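Local coordinates for YkuI protein (Bacillus subtilis, PDB 2BAS) that probably acts in cyclic di-GMP signalling, carrying an EAL domain of the family that hydrolyses this second messenger, joined to a C-terminal signalling-associated domain, at residues A[320-325]-A[336-341]; A[402-407]-A[414-419]. All blocks are in the same frame, centred on the assembly; numbering follows the deposited sequence.

Interaction 1: A[320-325]-A[336-341]; sequences DFIKKL and IYMCDE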
# COMPACT_ATOMS: atom_id res chain seq x y z
N ASP A 320 4.52 30.98 23.67
CA ASP A 320 5.79 31.66 23.85
C ASP A 320 6.93 30.66 23.98
O ASP A 320 8.04 30.93 23.51
CB ASP A 320 5.72 32.62 25.04
CG ASP A 320 4.86 33.87 24.75
OD1 ASP A 320 4.71 34.23 23.56
OD2 ASP A 320 4.35 34.49 25.72
N PHE A 321 6.66 29.51 24.59
CA PHE A 321 7.68 28.46 24.75
C PHE A 321 8.21 27.90 23.42
O PHE A 321 9.42 27.72 23.27
CB PHE A 321 7.18 27.33 25.68
CG PHE A 321 7.93 26.03 25.52
CD1 PHE A 321 9.24 25.89 25.97
CD2 PHE A 321 7.31 24.94 24.91
CE1 PHE A 321 9.93 24.67 25.80
CE2 PHE A 321 7.99 23.71 24.74
CZ PHE A 321 9.30 23.58 25.18
N ILE A 322 7.31 27.63 22.47
CA ILE A 322 7.72 27.05 21.19
C ILE A 322 8.48 28.04 20.31
O ILE A 322 9.34 27.65 19.52
CB ILE A 322 6.56 26.35 20.42
CG1 ILE A 322 5.44 27.33 20.06
CG2 ILE A 322 6.03 25.15 21.21
CD1 ILE A 322 4.35 26.72 19.16
N LYS A 323 8.16 29.33 20.45
CA LYS A 323 8.85 30.37 19.70
C LYS A 323 10.30 30.40 20.13
O LYS A 323 11.20 30.58 19.30
CB LYS A 323 8.21 31.74 19.96
CG LYS A 323 6.76 31.88 19.52
CD LYS A 323 6.24 33.24 19.91
CE LYS A 323 4.74 33.33 19.73
NZ LYS A 323 4.22 34.60 20.33
N LYS A 324 10.52 30.21 21.43
CA LYS A 324 11.86 30.15 22.00
C LYS A 324 12.52 28.82 21.64
O LYS A 324 13.69 28.79 21.31
CB LYS A 324 11.82 30.35 23.51
CG LYS A 324 11.35 31.73 23.99
CD LYS A 324 11.49 31.83 25.51
CE LYS A 324 10.88 33.11 26.09
NZ LYS A 324 9.39 33.08 26.12
N LEU A 325 11.77 27.72 21.71
CA LEU A 325 12.34 26.44 21.30
C LEU A 325 12.82 26.50 19.84
O LEU A 325 13.94 26.08 19.54
CB LEU A 325 11.36 25.29 21.52
CG LEU A 325 11.93 23.88 21.29
CD1 LEU A 325 13.07 23.57 22.27
CD2 LEU A 325 10.84 22.80 21.37
N ILE A 336 7.24 23.65 14.46
CA ILE A 336 7.06 23.15 15.84
C ILE A 336 5.66 23.51 16.36
O ILE A 336 5.19 24.63 16.15
CB ILE A 336 8.16 23.71 16.79
CG1 ILE A 336 9.54 23.43 16.21
CG2 ILE A 336 8.04 23.09 18.20
CD1 ILE A 336 10.70 23.94 17.05
N TYR A 337 5.02 22.54 17.04
CA TYR A 337 3.69 22.71 17.65
C TYR A 337 3.45 21.63 18.72
O TYR A 337 4.16 20.62 18.75
CB TYR A 337 2.58 22.66 16.58
CG TYR A 337 2.46 21.33 15.84
CD1 TYR A 337 1.50 20.38 16.19
CD2 TYR A 337 3.33 21.03 14.81
CE1 TYR A 337 1.42 19.16 15.49
CE2 TYR A 337 3.26 19.84 14.12
CZ TYR A 337 2.31 18.90 14.46
OH TYR A 337 2.30 17.73 13.73
N MSE A 338 2.43 21.84 19.58
CA MSE A 338 2.06 20.92 20.67
C MSE A 338 0.61 20.46 20.61
O MSE A 338 -0.27 21.25 20.25
CB MSE A 338 2.29 21.59 22.03
CG MSE A 338 3.71 21.53 22.57
SE MSE A 338 4.01 22.85 24.01
CE MSE A 338 2.55 22.38 25.33
N CYS A 339 0.35 19.22 21.03
CA CYS A 339 -1.00 18.65 21.07
C CYS A 339 -1.27 17.90 22.38
O CYS A 339 -0.31 17.48 23.04
CB CYS A 339 -1.19 17.63 19.93
SG CYS A 339 -0.96 18.23 18.25
N ASP A 340 -2.55 17.70 22.72
CA ASP A 340 -2.95 16.93 23.92
C ASP A 340 -3.22 15.43 23.61
O ASP A 340 -3.06 15.02 22.46
CB ASP A 340 -4.14 17.59 24.67
CG ASP A 340 -5.49 17.44 23.95
OD1 ASP A 340 -5.57 16.76 22.89
OD2 ASP A 340 -6.50 18.01 24.45
N GLU A 341 -3.63 14.65 24.61
CA GLU A 341 -3.79 13.20 24.43
C GLU A 341 -4.67 12.81 23.22
O GLU A 341 -4.47 11.77 22.61
CB GLU A 341 -4.36 12.48 25.67
CG GLU A 341 -4.42 13.26 26.96
CD GLU A 341 -5.79 13.89 27.19
OE1 GLU A 341 -6.33 14.52 26.25
OE2 GLU A 341 -6.34 13.74 28.31
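Leu325 N donates to Phe321 O at 2.8 Å, an i to i+4 bond of the helix that carries both side chains, with that of Ile322, against the strand 336-340. The axes of the two elements approach to 8.6 Å, their N-to-C directions are 145° apart, nearer antiparallel than parallel, and apolar side chains fill the interval. Met338, present as selenomethionine, supplies a long, flexible arm: its chain, bent about chi3, places SE at the edge of the Phe321 ring, near the ring plane and 4.0 Å from CD2. This is a Met-aromatic contact, SE lying 79° off the ring normal. Phe321 turns CG away from its own backbone N, and the two side chains cross at about a right angle. Beside it, Ile322 uses both branches. Its CG2 lies 4.1 Å from Met338 SE, and CG1, set between the backbone N and the carbonyl carbon (chi1 61°), extends to bring CD1 to 3.8 Å from Ile336 O. A branched residue thus covers both strand positions. Ile336 answers with CG2, which meets Ile322 CG2 and Leu325 CD2, each at 4.2 Å. Val307 and Leu310 of helix 271-311 also pack on Phe321, while Val350 of the neighbouring strand touches Ile322 and Ile336. A helix packed by apolar side chains on one face of an antiparallel sheet, here of strand order 3-2-1-6-5-4, is consistent with a PAS-like fold.

Interaction 2: A[402-407]-A[414-419]; sequences IRTFSY and YLFIDL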
# COMPACT_ATOMS: atom_id res chain seq x y z
N ILE A 402 10.31 14.85 4.56
CA ILE A 402 10.73 15.24 5.90
C ILE A 402 10.69 14.06 6.92
O ILE A 402 10.34 12.91 6.58
CB ILE A 402 9.81 16.37 6.44
CG1 ILE A 402 8.35 15.90 6.50
CG2 ILE A 402 9.89 17.62 5.53
CD1 ILE A 402 7.52 16.56 7.60
N ARG A 403 11.06 14.36 8.15
CA ARG A 403 10.84 13.48 9.30
C ARG A 403 10.35 14.36 10.43
O ARG A 403 10.76 15.52 10.53
CB ARG A 403 12.13 12.76 9.70
CG ARG A 403 12.43 11.47 8.91
CD ARG A 403 13.75 10.82 9.37
NE ARG A 403 13.70 9.36 9.37
CZ ARG A 403 14.42 8.58 8.57
NH1 ARG A 403 15.24 9.11 7.69
NH2 ARG A 403 14.32 7.27 8.64
N THR A 404 9.45 13.83 11.25
CA THR A 404 8.89 14.52 12.42
C THR A 404 9.46 13.84 13.65
O THR A 404 9.54 12.61 13.69
CB THR A 404 7.35 14.37 12.49
OG1 THR A 404 6.73 14.98 11.35
CG2 THR A 404 6.76 15.00 13.79
N PHE A 405 9.84 14.63 14.65
CA PHE A 405 10.29 14.11 15.94
C PHE A 405 9.26 14.38 17.05
O PHE A 405 8.91 15.53 17.27
CB PHE A 405 11.64 14.70 16.32
CG PHE A 405 12.19 14.14 17.59
CD1 PHE A 405 12.93 12.96 17.58
CD2 PHE A 405 11.94 14.77 18.81
CE1 PHE A 405 13.43 12.42 18.76
CE2 PHE A 405 12.44 14.23 20.00
CZ PHE A 405 13.18 13.06 19.97
N SER A 406 8.81 13.31 17.72
CA SER A 406 7.77 13.35 18.77
C SER A 406 8.37 13.23 20.16
O SER A 406 9.08 12.28 20.45
CB SER A 406 6.83 12.15 18.63
OG SER A 406 6.26 12.12 17.36
N TYR A 407 8.01 14.17 21.04
CA TYR A 407 8.58 14.23 22.37
C TYR A 407 7.48 14.34 23.43
O TYR A 407 6.59 15.17 23.30
CB TYR A 407 9.52 15.43 22.45
CG TYR A 407 10.17 15.61 23.79
CD1 TYR A 407 11.38 15.00 24.09
CD2 TYR A 407 9.58 16.41 24.77
CE1 TYR A 407 11.99 15.16 25.32
CE2 TYR A 407 10.20 16.59 26.03
CZ TYR A 407 11.39 15.96 26.28
OH TYR A 407 12.00 16.12 27.51
N TYR A 414 2.20 16.93 24.18
CA TYR A 414 3.08 16.34 23.20
C TYR A 414 3.63 17.39 22.25
O TYR A 414 2.91 18.29 21.82
CB TYR A 414 2.39 15.17 22.47
CG TYR A 414 1.97 14.10 23.44
CD1 TYR A 414 0.71 14.12 24.02
CD2 TYR A 414 2.86 13.11 23.83
CE1 TYR A 414 0.33 13.17 24.97
CE2 TYR A 414 2.50 12.15 24.78
CZ TYR A 414 1.24 12.18 25.34
OH TYR A 414 0.87 11.22 26.27
N LEU A 415 4.91 17.26 21.96
CA LEU A 415 5.65 18.22 21.19
C LEU A 415 6.02 17.58 19.86
O LEU A 415 6.44 16.41 19.80
CB LEU A 415 6.90 18.61 21.98
CG LEU A 415 7.98 19.52 21.40
CD1 LEU A 415 7.49 20.97 21.29
CD2 LEU A 415 9.22 19.43 22.30
N PHE A 416 5.85 18.35 18.79
CA PHE A 416 6.17 17.86 17.47
C PHE A 416 7.12 18.83 16.79
O PHE A 416 6.88 20.05 16.78
CB PHE A 416 4.89 17.63 16.68
CG PHE A 416 3.96 16.66 17.33
CD1 PHE A 416 3.01 17.09 18.25
CD2 PHE A 416 4.07 15.30 17.06
CE1 PHE A 416 2.17 16.20 18.89
CE2 PHE A 416 3.23 14.40 17.68
CZ PHE A 416 2.28 14.85 18.59
N ILE A 417 8.22 18.28 16.30
CA ILE A 417 9.26 19.05 15.62
C ILE A 417 9.49 18.43 14.24
O ILE A 417 9.96 17.30 14.15
CB ILE A 417 10.57 19.01 16.39
CG1 ILE A 417 10.38 19.55 17.81
CG2 ILE A 417 11.62 19.77 15.65
CD1 ILE A 417 11.55 19.24 18.74
N ASP A 418 9.15 19.16 13.19
CA ASP A 418 9.35 18.68 11.81
C ASP A 418 10.73 19.07 11.34
O ASP A 418 11.15 20.21 11.53
CB ASP A 418 8.28 19.26 10.87
CG ASP A 418 6.86 18.76 11.19
OD1 ASP A 418 6.72 17.71 11.89
OD2 ASP A 418 5.88 19.40 10.75
N LEU A 419 11.46 18.14 10.74
CA LEU A 419 12.83 18.44 10.28
C LEU A 419 12.85 18.66 8.77
O LEU A 419 12.24 17.90 8.02
CB LEU A 419 13.83 17.33 10.65
CG LEU A 419 13.80 16.54 11.96
CD1 LEU A 419 15.20 16.05 12.25
CD2 LEU A 419 13.29 17.31 13.15
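A beta hairpin brings strand 402-407 against strand 414-419, antiparallel at 159°, and a ladder of backbone hydrogen bonds joins them. Phe405 and Ile417 form a hydrogen-bonded pair, with Phe405 N to Ile417 O at 2.7 Å and Ile417 N to Phe405 O at 3.0 Å. Tyr407 and Leu415 repeat the pattern two residues on, both bonds being 3.0 Å. Toward the other end, Leu419 N donates to Arg403 O. Between the first two pairs, Ser406 and Phe416 make a non-hydrogen-bonded pair, in which Ser406 OG stands 3.8 Å from Phe416 CE2; a small side chain suits a place beside so broad a ring.

A side-chain hydrogen bond comes from Thr404, opposite Asp418 in a second non-hydrogen-bonded pair. The two side chains lie side by side, and Thr404 OG1 donates to Asp418 OD1 at 2.8 Å, from above the carboxylate plane, 45° out of it. Thr404 holds OG1 on the side away from its carbonyl carbon (chi1 -63°), where it is also hydrogen-bonded to Tyr393 OH. Asp418 OD2 turns to a salt bridge with Arg335, so both carboxylate oxygens of this buried acid have partners. A valine in place of Thr404 would probably cost Asp418 OD1 this hydroxyl donor and Tyr393 OH a partner.

In the six-stranded antiparallel sheet, strand 413-419 lies between 335-340 and 401-409, and 401-409 is followed by the outermost strand 388-394. On one face Phe405, Tyr407, Ile417 and Leu419 pack on the long helix 271-311, so apolar and aromatic types suit it. There Tyr407 CD2 meets Leu415 CD2 at 3.9 Å, the two side chains crossing at a slant, while the far end of the tyrosine bonds through OH to His304 ND1.

Strand 335-340 and strand 413-419 are neighbours in one sheet, so interaction 1 and interaction 2, with centres about 11 Å apart, are joined edge to edge. Two probable backbone hydrogen bonds make the seam: Tyr337 O to Phe416 N and Cys339 O to Tyr414 N, each 2.8 Å. Leu415 touches both Leu325 and Ile336, linking the helix-facing layer of interaction 1 to the hairpin's apolar face; on the other face the rings of Tyr337 and Phe416 meet. Helix 271-311 reaches both contacts on the first face. Their centres lie about 38 and 28 Å from that of the chain, and all four segments fall within the EAL-associated signalling family region.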